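Local coordinates for protein UL16 (Human herpesvirus 5 strain ad169, PDB 2WY3) that helps cytomegalovirus evade natural killer cells by sequestering ligands of the host receptor KLRK1 inside the cell and blocking their recognition, at residues B[5-10]-B[44-49]; B[65-70]-B[94-99]; B[102-107]-B[128-133]. All blocks are in the same frame, centred on the assembly; numbering follows the deposited sequence.

Interaction 1 (B[5-10]-B[44-49]). With NAG (2-acetamido-2-deoxy-beta-D-glucopyranose), chain K.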
loop_
_atom_site.group_PDB
_atom_site.type_symbol
_atom_site.label_atom_id
_atom_site.label_comp_id
_atom_site.label_asym_id
_atom_site.label_seq_id
_atom_site.Cartn_x
_atom_site.Cartn_y
_atom_site.Cartn_z
ATOM N N SER B 5 -23.363 9.582 0.271
ATOM C CA SER B 5 -24.204 8.459 0.671
ATOM C C SER B 5 -25.672 8.848 0.791
ATOM O O SER B 5 -26.012 9.745 1.553
ATOM C CB SER B 5 -23.707 7.887 2.002
ATOM O OG SER B 5 -24.715 7.119 2.636
ATOM N N LYS B 6 -26.537 8.181 0.030
ATOM C CA LYS B 6 -27.971 8.448 0.142
ATOM C C LYS B 6 -28.527 8.004 1.496
ATOM O O LYS B 6 -29.396 8.662 2.059
ATOM C CB LYS B 6 -28.749 7.781 -0.989
ATOM C CG LYS B 6 -28.495 8.394 -2.362
ATOM C CD LYS B 6 -29.300 7.691 -3.442
ATOM C CE LYS B 6 -29.187 8.422 -4.772
ATOM N NZ LYS B 6 -29.595 9.851 -4.638
ATOM N N SER B 7 -28.028 6.890 2.022
ATOM C CA SER B 7 -28.562 6.371 3.280
ATOM C C SER B 7 -28.220 7.286 4.454
ATOM O O SER B 7 -28.964 7.360 5.425
ATOM C CB SER B 7 -28.084 4.936 3.537
ATOM O OG SER B 7 -26.684 4.889 3.765
ATOM N N SER B 8 -27.099 7.994 4.350
ATOM C CA SER B 8 -26.657 8.907 5.406
ATOM C C SER B 8 -27.137 10.333 5.147
ATOM O O SER B 8 -26.751 11.270 5.855
ATOM C CB SER B 8 -25.128 8.911 5.504
ATOM O OG SER B 8 -24.601 7.602 5.658
ATOM N N ASN B 9 -27.965 10.498 4.124
ATOM C CA ASN B 9 -28.458 11.816 3.739
ATOM C C ASN B 9 -27.314 12.799 3.515
ATOM O O ASN B 9 -27.428 13.989 3.815
ATOM C CB ASN B 9 -29.431 12.362 4.788
ATOM C CG ASN B 9 -30.258 13.521 4.264
ATOM O OD1 ASN B 9 -30.460 13.659 3.057
ATOM N ND2 ASN B 9 -30.740 14.362 5.173
ATOM N N SER B 10 -26.201 12.295 2.996
ATOM C CA SER B 10 -25.055 13.143 2.729
ATOM C C SER B 10 -24.603 12.959 1.292
ATOM O O SER B 10 -23.660 12.222 1.012
ATOM C CB SER B 10 -23.916 12.826 3.693
ATOM O OG SER B 10 -22.794 13.638 3.422
ATOM N N THR B 44 -19.515 3.648 4.063
ATOM C CA THR B 44 -20.720 2.816 4.043
ATOM C C THR B 44 -20.902 2.148 2.689
ATOM O O THR B 44 -20.317 2.573 1.702
ATOM C CB THR B 44 -21.999 3.608 4.382
ATOM O OG1 THR B 44 -22.189 4.646 3.415
ATOM C CG2 THR B 44 -21.894 4.222 5.767
ATOM N N GLU B 45 -21.737 1.110 2.646
ATOM C CA GLU B 45 -21.932 0.343 1.422
ATOM C C GLU B 45 -22.323 1.200 0.227
ATOM O O GLU B 45 -21.853 0.969 -0.882
ATOM C CB GLU B 45 -22.987 -0.751 1.631
ATOM C CG GLU B 45 -22.455 -2.021 2.252
ATOM C CD GLU B 45 -23.498 -3.122 2.273
ATOM O OE1 GLU B 45 -24.234 -3.260 1.272
ATOM O OE2 GLU B 45 -23.582 -3.844 3.288
ATOM N N ASP B 46 -23.184 2.189 0.443
ATOM C CA ASP B 46 -23.683 2.984 -0.675
ATOM C C ASP B 46 -22.870 4.252 -0.928
ATOM O O ASP B 46 -23.178 5.014 -1.834
ATOM C CB ASP B 46 -25.170 3.317 -0.486
ATOM C CG ASP B 46 -25.408 4.411 0.551
ATOM O OD1 ASP B 46 -24.451 4.830 1.243
ATOM O OD2 ASP B 46 -26.566 4.859 0.671
ATOM N N GLU B 47 -21.816 4.468 -0.147
ATOM C CA GLU B 47 -21.071 5.717 -0.264
ATOM C C GLU B 47 -20.185 5.775 -1.505
ATOM O O GLU B 47 -19.342 4.898 -1.734
ATOM C CB GLU B 47 -20.227 5.991 0.984
ATOM C CG GLU B 47 -19.612 7.398 0.965
ATOM C CD GLU B 47 -18.816 7.715 2.218
ATOM O OE1 GLU B 47 -18.740 6.842 3.104
ATOM O OE2 GLU B 47 -18.262 8.837 2.305
ATOM N N ILE B 48 -20.373 6.826 -2.293
ATOM C CA ILE B 48 -19.533 7.087 -3.443
ATOM C C ILE B 48 -18.386 7.997 -3.050
ATOM O O ILE B 48 -18.602 9.122 -2.569
ATOM C CB ILE B 48 -20.337 7.732 -4.591
ATOM C CG1 ILE B 48 -21.482 6.798 -4.994
ATOM C CG2 ILE B 48 -19.419 8.045 -5.755
ATOM C CD1 ILE B 48 -22.516 7.439 -5.909
ATOM N N ILE B 49 -17.168 7.489 -3.226
ATOM C CA ILE B 49 -15.953 8.262 -3.003
ATOM C C ILE B 49 -15.121 8.221 -4.292
ATOM O O ILE B 49 -15.458 7.494 -5.227
ATOM C CB ILE B 49 -15.159 7.708 -1.803
ATOM C CG1 ILE B 49 -14.880 6.205 -1.970
ATOM C CG2 ILE B 49 -15.946 7.940 -0.516
ATOM C CD1 ILE B 49 -13.959 5.648 -0.888
HETATM C C1 NAG K . -22.792 -4.218 -2.188
HETATM C C2 NAG K . -24.320 -4.164 -2.265
HETATM C C3 NAG K . -24.934 -5.470 -1.784
HETATM C C4 NAG K . -24.348 -6.610 -2.595
HETATM C C5 NAG K . -22.829 -6.608 -2.464
HETATM C C6 NAG K . -22.220 -7.707 -3.324
HETATM C C7 NAG K . -25.470 -2.037 -2.091
HETATM C C8 NAG K . -26.154 -1.050 -1.195
HETATM N N2 NAG K . -24.850 -3.054 -1.495
HETATM O O3 NAG K . -26.334 -5.447 -1.940
HETATM O O4 NAG K . -24.873 -7.832 -2.129
HETATM O O5 NAG K . -22.274 -5.362 -2.844
HETATM O O6 NAG K . -20.861 -7.857 -2.986
HETATM O O7 NAG K . -25.493 -1.889 -3.312
HETATM O O HOH W 1 -25.306 6.802 -2.273
HETATM O O HOH W 2 -25.010 2.213 2.824
HETATM O O HOH W 3 -21.343 7.283 4.517
#
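Asp46 presents both carboxylate oxygens to the loop at Ser5 and Ser7. Ser5 OG donates to Asp46 OD1 over 2.7 Å, and the backbone N of Ser7 donates to Asp46 OD2 over 2.8 Å with an N-H...O angle of 152°. Each bond uses a syn lone pair, so the two donors lie on the inner sides of the carboxylate. The hydroxyl of Ser7 also sits 3.1 Å from Asp46 OD2, OG to OD2, but its proton has another possible acceptor. Asp46 CG stands between its backbone N and carbonyl carbon (chi1 76°), which sets CG facing the opposing loop.

Ser5 OG, having given its proton to Asp46, accepts from the amide N of Ser8 at 3.1 Å, an ST motif that leads into the type I turn Lys6 to Asn9. Ser5 also pairs through its backbone with Ser10, and with Asn9 and Ser10 both facing it the hairpin carries a G1 beta bulge. A water joins Lys6 N to the carbonyl O of Asp46, which also accepts from Gln68 NE2; a second water accepts from Asp46 N and lies near Ser7 OG.

Packing is thin by comparison. Ser5 CB meets Glu47 CB at 4.1 Å, while the carboxylate of Glu47 turns to a salt bridge with Arg116. Leading away from segment 5-10, Glu45 OE1 takes a nearly straight bond from N2 of the glycan on Asn69, 2.8 Å long at 168°.

Across this contact the charge of Asp46 is met by neutral hydroxyl and amide donors. Having both oxygens bonded should fix the rotation of the carboxylate and probably stabilises its ionised form, so the loops are joined chiefly by directional polar bonds.

Interaction 2 (B[65-70]-B[94-99]). With NAG (2-acetamido-2-deoxy-beta-D-glucopyranose), chain K.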
loop_
_atom_site.group_PDB
_atom_site.type_symbol
_atom_site.label_atom_id
_atom_site.label_comp_id
_atom_site.label_asym_id
_atom_site.label_seq_id
_atom_site.Cartn_x
_atom_site.Cartn_y
_atom_site.Cartn_z
ATOM N N TRP B 65 -12.203 9.267 -11.200
ATOM C CA TRP B 65 -12.617 7.884 -11.016
ATOM C C TRP B 65 -13.376 7.742 -9.709
ATOM O O TRP B 65 -13.118 8.489 -8.765
ATOM C CB TRP B 65 -11.450 6.883 -11.158
ATOM C CG TRP B 65 -10.433 6.721 -10.024
ATOM C CD1 TRP B 65 -9.242 7.382 -9.884
ATOM C CD2 TRP B 65 -10.480 5.751 -8.955
ATOM N NE1 TRP B 65 -8.561 6.902 -8.773
ATOM C CE2 TRP B 65 -9.301 5.905 -8.190
ATOM C CE3 TRP B 65 -11.411 4.771 -8.572
ATOM C CZ2 TRP B 65 -9.028 5.124 -7.052
ATOM C CZ3 TRP B 65 -11.145 3.997 -7.434
ATOM C CH2 TRP B 65 -9.961 4.184 -6.689
ATOM N N LEU B 66 -14.331 6.817 -9.674
ATOM C CA LEU B 66 -15.265 6.711 -8.556
ATOM C C LEU B 66 -15.388 5.275 -8.047
ATOM O O LEU B 66 -15.269 4.325 -8.809
ATOM C CB LEU B 66 -16.661 7.207 -8.968
ATOM C CG LEU B 66 -16.786 8.674 -9.396
ATOM C CD1 LEU B 66 -18.195 8.950 -9.905
ATOM C CD2 LEU B 66 -16.418 9.604 -8.232
ATOM N N TYR B 67 -15.649 5.155 -6.747
ATOM C CA TYR B 67 -15.667 3.872 -6.045
ATOM C C TYR B 67 -16.920 3.805 -5.178
ATOM O O TYR B 67 -17.293 4.797 -4.544
ATOM C CB TYR B 67 -14.417 3.795 -5.166
ATOM C CG TYR B 67 -14.016 2.421 -4.680
ATOM C CD1 TYR B 67 -14.100 2.087 -3.329
ATOM C CD2 TYR B 67 -13.514 1.470 -5.567
ATOM C CE1 TYR B 67 -13.708 0.828 -2.879
ATOM C CE2 TYR B 67 -13.121 0.233 -5.128
ATOM C CZ TYR B 67 -13.211 -0.080 -3.786
ATOM O OH TYR B 67 -12.821 -1.328 -3.364
ATOM N N GLN B 68 -17.590 2.655 -5.170
ATOM C CA GLN B 68 -18.792 2.468 -4.359
ATOM C C GLN B 68 -18.986 0.992 -4.068
ATOM O O GLN B 68 -18.899 0.159 -4.976
ATOM C CB GLN B 68 -20.034 3.002 -5.091
ATOM C CG GLN B 68 -21.343 2.982 -4.267
ATOM C CD GLN B 68 -22.571 3.292 -5.119
ATOM O OE1 GLN B 68 -22.575 3.039 -6.323
ATOM N NE2 GLN B 68 -23.622 3.833 -4.492
ATOM N N ASN B 69 -19.276 0.667 -2.814
ATOM C CA ASN B 69 -19.513 -0.721 -2.442
ATOM C C ASN B 69 -18.375 -1.611 -2.944
ATOM O O ASN B 69 -18.602 -2.635 -3.591
ATOM C CB ASN B 69 -20.859 -1.185 -2.997
ATOM C CG ASN B 69 -21.366 -2.442 -2.324
ATOM O OD1 ASN B 69 -20.822 -2.888 -1.310
ATOM N ND2 ASN B 69 -22.426 -3.006 -2.875
ATOM N N ASP B 70 -17.148 -1.179 -2.655
ATOM C CA ASP B 70 -15.933 -1.941 -2.958
ATOM C C ASP B 70 -15.718 -2.264 -4.433
ATOM O O ASP B 70 -15.041 -3.239 -4.763
ATOM C CB ASP B 70 -15.885 -3.223 -2.125
ATOM C CG ASP B 70 -15.962 -2.947 -0.638
ATOM O OD1 ASP B 70 -15.168 -2.113 -0.150
ATOM O OD2 ASP B 70 -16.818 -3.557 0.038
ATOM N N PRO B 94 -11.110 -0.542 10.282
ATOM C CA PRO B 94 -12.233 -0.268 9.373
ATOM C C PRO B 94 -11.922 0.852 8.393
ATOM O O PRO B 94 -12.575 1.893 8.421
ATOM C CB PRO B 94 -13.351 0.209 10.315
ATOM C CG PRO B 94 -12.870 -0.050 11.698
ATOM C CD PRO B 94 -11.381 -0.065 11.648
ATOM N N VAL B 95 -10.934 0.627 7.543
ATOM C CA VAL B 95 -10.417 1.645 6.645
ATOM C C VAL B 95 -10.489 1.140 5.215
ATOM O O VAL B 95 -10.110 -0.003 4.936
ATOM C CB VAL B 95 -8.939 1.927 6.974
ATOM C CG1 VAL B 95 -8.319 2.882 5.941
ATOM C CG2 VAL B 95 -8.816 2.489 8.393
ATOM N N THR B 96 -10.951 1.998 4.310
ATOM C CA THR B 96 -10.851 1.723 2.887
ATOM C C THR B 96 -9.787 2.656 2.321
ATOM O O THR B 96 -9.799 3.839 2.609
ATOM C CB THR B 96 -12.182 2.026 2.176
ATOM O OG1 THR B 96 -13.212 1.191 2.720
ATOM C CG2 THR B 96 -12.056 1.767 0.682
ATOM N N LYS B 97 -8.858 2.126 1.535
ATOM C CA LYS B 97 -7.876 2.987 0.885
ATOM C C LYS B 97 -8.153 3.029 -0.606
ATOM O O LYS B 97 -8.446 1.995 -1.216
ATOM C CB LYS B 97 -6.468 2.452 1.118
ATOM C CG LYS B 97 -5.943 2.696 2.523
ATOM C CD LYS B 97 -4.640 1.942 2.740
ATOM C CE LYS B 97 -3.998 2.316 4.066
ATOM N NZ LYS B 97 -2.859 1.409 4.364
ATOM N N LEU B 98 -8.067 4.219 -1.192
ATOM C CA LEU B 98 -8.128 4.342 -2.642
ATOM C C LEU B 98 -6.704 4.529 -3.164
ATOM O O LEU B 98 -5.999 5.454 -2.748
ATOM C CB LEU B 98 -8.988 5.545 -3.050
ATOM C CG LEU B 98 -10.484 5.504 -2.726
ATOM C CD1 LEU B 98 -11.217 6.596 -3.492
ATOM C CD2 LEU B 98 -11.072 4.135 -3.057
ATOM N N TYR B 99 -6.289 3.659 -4.080
ATOM C CA TYR B 99 -4.947 3.714 -4.652
ATOM C C TYR B 99 -4.993 4.236 -6.065
ATOM O O TYR B 99 -5.727 3.708 -6.897
ATOM C CB TYR B 99 -4.330 2.310 -4.709
ATOM C CG TYR B 99 -3.881 1.773 -3.384
ATOM C CD1 TYR B 99 -2.530 1.749 -3.048
ATOM C CD2 TYR B 99 -4.802 1.285 -2.461
ATOM C CE1 TYR B 99 -2.105 1.249 -1.834
ATOM C CE2 TYR B 99 -4.381 0.787 -1.235
ATOM C CZ TYR B 99 -3.027 0.774 -0.933
ATOM O OH TYR B 99 -2.594 0.293 0.278
HETATM C C1 NAG K . -22.792 -4.218 -2.188
HETATM C C2 NAG K . -24.320 -4.164 -2.265
HETATM C C3 NAG K . -24.934 -5.470 -1.784
HETATM C C4 NAG K . -24.348 -6.610 -2.595
HETATM C C5 NAG K . -22.829 -6.608 -2.464
HETATM C C6 NAG K . -22.220 -7.707 -3.324
HETATM C C7 NAG K . -25.470 -2.037 -2.091
HETATM C C8 NAG K . -26.154 -1.050 -1.195
HETATM N N2 NAG K . -24.850 -3.054 -1.495
HETATM O O3 NAG K . -26.334 -5.447 -1.940
HETATM O O4 NAG K . -24.873 -7.832 -2.129
HETATM O O5 NAG K . -22.274 -5.362 -2.844
HETATM O O6 NAG K . -20.861 -7.857 -2.986
HETATM O O7 NAG K . -25.493 -1.889 -3.312
HETATM O O HOH W 4 -15.127 0.125 1.321
#
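Trp65 and Leu98 lie alongside each other with their side chains pointing oppositely, and the six-membered ring of Trp65 brings CH2 to 3.8 Å from Leu98 CD2. The neighbouring ring atom, Trp65 CZ2, lies 3.6 Å from the carbonyl O of Tyr99, while the indole NE1 is hydrogen-bonded to Thr100. Two residues on, Tyr67 points the same way, and its CD2 meets the Trp65 ring at the edge, in plane. Leu98 CD2 lies over the face of Tyr67, 4.1 Å from the ring centroid and 29° off the normal, which meets the geometry of a CH-pi contact. Further out on that ring, Tyr67 CE1 touches Thr96 CG2 at 4.0 Å.

Past the strand end, Asn69 ND2 is bonded covalently to C1 of an N-acetylglucosamine. Asp70 OD1 accepts from a water at 2.7 Å that also contacts Thr96 OG1, and its OD2 forms a salt bridge with Lys89.

The segment axes of 65-68 and 95-99 approach to 9.7 Å at 158°, a spacing of facing sheets rather than paired strands. Strand 62-68 belongs to the six-stranded sheet, beside 49-55; strand 95-102 is central in the three-stranded one, between 34-41 and 82-89.

Interaction 3 (B[102-107]-B[128-133]). With NAG (2-acetamido-2-deoxy-beta-D-glucopyranose), chain M.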
loop_
_atom_site.group_PDB
_atom_site.type_symbol
_atom_site.label_atom_id
_atom_site.label_comp_id
_atom_site.label_asym_id
_atom_site.label_seq_id
_atom_site.Cartn_x
_atom_site.Cartn_y
_atom_site.Cartn_z
ATOM N N ARG B 102 0.204 5.801 -11.271
ATOM C CA ARG B 102 0.277 5.987 -12.710
ATOM C C ARG B 102 1.701 6.276 -13.118
ATOM O O ARG B 102 2.491 6.776 -12.314
ATOM C CB ARG B 102 -0.585 7.189 -13.130
ATOM C CG ARG B 102 -1.924 7.283 -12.428
ATOM C CD ARG B 102 -2.721 8.473 -12.962
ATOM N NE ARG B 102 -3.485 8.130 -14.157
ATOM C CZ ARG B 102 -4.132 9.007 -14.920
ATOM N NH1 ARG B 102 -4.086 10.308 -14.646
ATOM N NH2 ARG B 102 -4.815 8.583 -15.976
ATOM N N MET B 103 2.019 5.989 -14.375
ATOM C CA MET B 103 3.267 6.451 -14.958
ATOM C C MET B 103 3.234 7.972 -14.985
ATOM O O MET B 103 2.195 8.570 -15.264
ATOM C CB MET B 103 3.444 5.892 -16.374
ATOM C CG MET B 103 3.477 4.371 -16.399
ATOM S SD MET B 103 3.763 3.720 -18.059
ATOM C CE MET B 103 2.379 4.411 -18.943
ATOM N N VAL B 104 4.367 8.590 -14.675
ATOM C CA VAL B 104 4.467 10.043 -14.663
ATOM C C VAL B 104 4.905 10.556 -16.035
ATOM O O VAL B 104 5.989 10.227 -16.525
ATOM C CB VAL B 104 5.443 10.536 -13.577
ATOM C CG1 VAL B 104 5.551 12.055 -13.606
ATOM C CG2 VAL B 104 4.974 10.066 -12.202
ATOM N N THR B 105 4.032 11.329 -16.668
ATOM C CA THR B 105 4.282 11.850 -18.003
ATOM C C THR B 105 3.715 13.252 -18.099
ATOM O O THR B 105 3.020 13.713 -17.191
ATOM C CB THR B 105 3.562 11.014 -19.078
ATOM O OG1 THR B 105 2.149 11.239 -18.977
ATOM C CG2 THR B 105 3.852 9.522 -18.893
ATOM N N ASN B 106 3.992 13.916 -19.215
ATOM C CA ASN B 106 3.396 15.219 -19.485
ATOM C C ASN B 106 1.860 15.202 -19.467
ATOM O O ASN B 106 1.236 16.251 -19.464
ATOM C CB ASN B 106 3.929 15.807 -20.807
ATOM C CG ASN B 106 4.008 14.776 -21.940
ATOM O OD1 ASN B 106 3.181 13.855 -22.030
ATOM N ND2 ASN B 106 4.986 14.970 -22.840
ATOM N N LEU B 107 1.256 14.017 -19.450
ATOM C CA LEU B 107 -0.207 13.916 -19.451
ATOM C C LEU B 107 -0.786 13.487 -18.103
ATOM O O LEU B 107 -2.002 13.440 -17.930
ATOM C CB LEU B 107 -0.682 12.958 -20.567
ATOM C CG LEU B 107 -0.409 13.465 -21.982
ATOM C CD1 LEU B 107 -0.888 12.470 -23.035
ATOM C CD2 LEU B 107 -1.085 14.829 -22.192
ATOM N N LEU B 128 -2.656 15.583 -3.785
ATOM C CA LEU B 128 -1.290 15.287 -4.192
ATOM C C LEU B 128 -0.996 16.018 -5.492
ATOM O O LEU B 128 -1.731 15.868 -6.468
ATOM C CB LEU B 128 -1.109 13.780 -4.407
ATOM C CG LEU B 128 0.182 13.409 -5.133
ATOM C CD1 LEU B 128 1.390 13.677 -4.207
ATOM C CD2 LEU B 128 0.135 11.949 -5.613
ATOM N N TYR B 129 0.063 16.824 -5.490
ATOM C CA TYR B 129 0.567 17.398 -6.732
ATOM C C TYR B 129 1.651 16.483 -7.293
ATOM O O TYR B 129 2.521 16.021 -6.553
ATOM C CB TYR B 129 1.161 18.777 -6.472
ATOM C CG TYR B 129 0.130 19.861 -6.238
ATOM C CD1 TYR B 129 -0.511 20.475 -7.309
ATOM C CD2 TYR B 129 -0.170 20.292 -4.949
ATOM C CE1 TYR B 129 -1.435 21.491 -7.098
ATOM C CE2 TYR B 129 -1.108 21.316 -4.726
ATOM C CZ TYR B 129 -1.730 21.899 -5.813
ATOM O OH TYR B 129 -2.658 22.898 -5.625
ATOM N N VAL B 130 1.594 16.242 -8.601
ATOM C CA VAL B 130 2.557 15.386 -9.298
ATOM C C VAL B 130 3.296 16.210 -10.344
ATOM O O VAL B 130 2.669 16.911 -11.143
ATOM C CB VAL B 130 1.840 14.219 -9.983
ATOM C CG1 VAL B 130 2.795 13.454 -10.904
ATOM C CG2 VAL B 130 1.199 13.299 -8.919
ATOM N N ARG B 131 4.624 16.136 -10.317
ATOM C CA ARG B 131 5.468 16.897 -11.235
ATOM C C ARG B 131 6.463 15.947 -11.876
ATOM O O ARG B 131 6.721 14.889 -11.342
ATOM C CB ARG B 131 6.213 17.982 -10.464
ATOM C CG ARG B 131 5.275 19.003 -9.835
ATOM C CD ARG B 131 4.623 19.832 -10.951
ATOM N NE ARG B 131 3.817 20.932 -10.412
ATOM C CZ ARG B 131 2.497 20.900 -10.260
ATOM N NH1 ARG B 131 1.795 19.811 -10.599
ATOM N NH2 ARG B 131 1.872 21.958 -9.754
ATOM N N LEU B 132 7.010 16.323 -13.029
ATOM C CA LEU B 132 8.048 15.514 -13.646
ATOM C C LEU B 132 9.287 15.542 -12.762
ATOM O O LEU B 132 9.439 16.434 -11.924
ATOM C CB LEU B 132 8.385 16.055 -15.037
ATOM C CG LEU B 132 7.246 16.103 -16.060
ATOM C CD1 LEU B 132 7.756 16.673 -17.381
ATOM C CD2 LEU B 132 6.662 14.717 -16.273
ATOM N N GLY B 133 10.163 14.558 -12.929
ATOM C CA GLY B 133 11.427 14.560 -12.223
ATOM C C GLY B 133 12.039 13.182 -12.089
ATOM O O GLY B 133 11.439 12.180 -12.478
HETATM C C1 NAG M . 5.098 13.944 -23.861
HETATM C C2 NAG M . 6.017 14.457 -24.980
HETATM C C3 NAG M . 6.333 13.376 -26.012
HETATM C C4 NAG M . 6.815 12.107 -25.323
HETATM C C5 NAG M . 5.822 11.707 -24.233
HETATM C C6 NAG M . 6.277 10.481 -23.447
HETATM C C7 NAG M . 5.663 16.831 -25.252
HETATM C C8 NAG M . 5.118 17.941 -26.104
HETATM N N2 NAG M . 5.437 15.591 -25.675
HETATM O O3 NAG M . 7.329 13.860 -26.890
HETATM O O4 NAG M . 6.951 11.078 -26.286
HETATM O O5 NAG M . 5.651 12.769 -23.307
HETATM O O6 NAG M . 5.229 10.095 -22.577
HETATM O O7 NAG M . 6.261 17.078 -24.206
#
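Val104 meets the end of strand 128-131 through one methyl. Its CB points toward segment 128-133, yet Val104 CB stays 4.8 Å from its nearest atom there, Val130 CG1, and the contact begins one bond further out, at CG1. That methyl is anti to the backbone N (chi1 179°), which carries it across to three partners: the carbonyl O of Arg131 at 3.8 Å from Val104 CG1, Leu132 CD2 at 3.9 Å from the same methyl, and Val130 CG1 at 4.1 Å from it. All three contacts are of van der Waals length, and no hydrogen bond crosses between the segments.

Leu132 reaches back against Val104, the two side chains running antiparallel past one another. Its CD2 rests on the backbone of the loop, 3.8 Å from Thr105 C and 4.1 Å from Asn106 N. The touching parts run 72° apart, so the loop passes across the strand end instead of pairing with it. In the beta sandwich this loop is the connection from strand 95-102 of the smaller sheet to 110-118 of the larger, and Val104 and Val130 both also touch Cys34 of strand 34-41.

Thr105 OG1 accepts from Leu107 N at 3.0 Å, an ST turn that shapes the chain just beside the glycosylation site. Asn106, in the sequon completed by Thr108, carries an N-acetylglucosamine on ND2, bonded to its C1. On the strand itself, the CB of Arg131 points away from the loop, and Arg131 NH1 donates to Val130 O over 3.1 Å, approaching from above the carbonyl plane, 55° out of it.

How the interactions relate
The contacts follow one another along the chain in numerical order, without overlap in sequence. Interactions 1 and 2 are neighbours, with centres 12 Å apart: segment 44-49 leads into strand 49-55, which pairs with 62-68, and Ile49 O lies 2.8 Å from Tyr67 N, a probable hydrogen bond. Both also touch the same glycan. Interaction 3 lies on the opposite side of the chain's centre, about 31 Å from interaction 1 and 22 Å from interaction 2, centre to centre. Strand 95-102 nevertheless runs from 94-99 directly into 102-107. Interaction 2 thus packs the two sheets of the beta sandwich face to face on the same side as interaction 1, with interaction 3 at the other side.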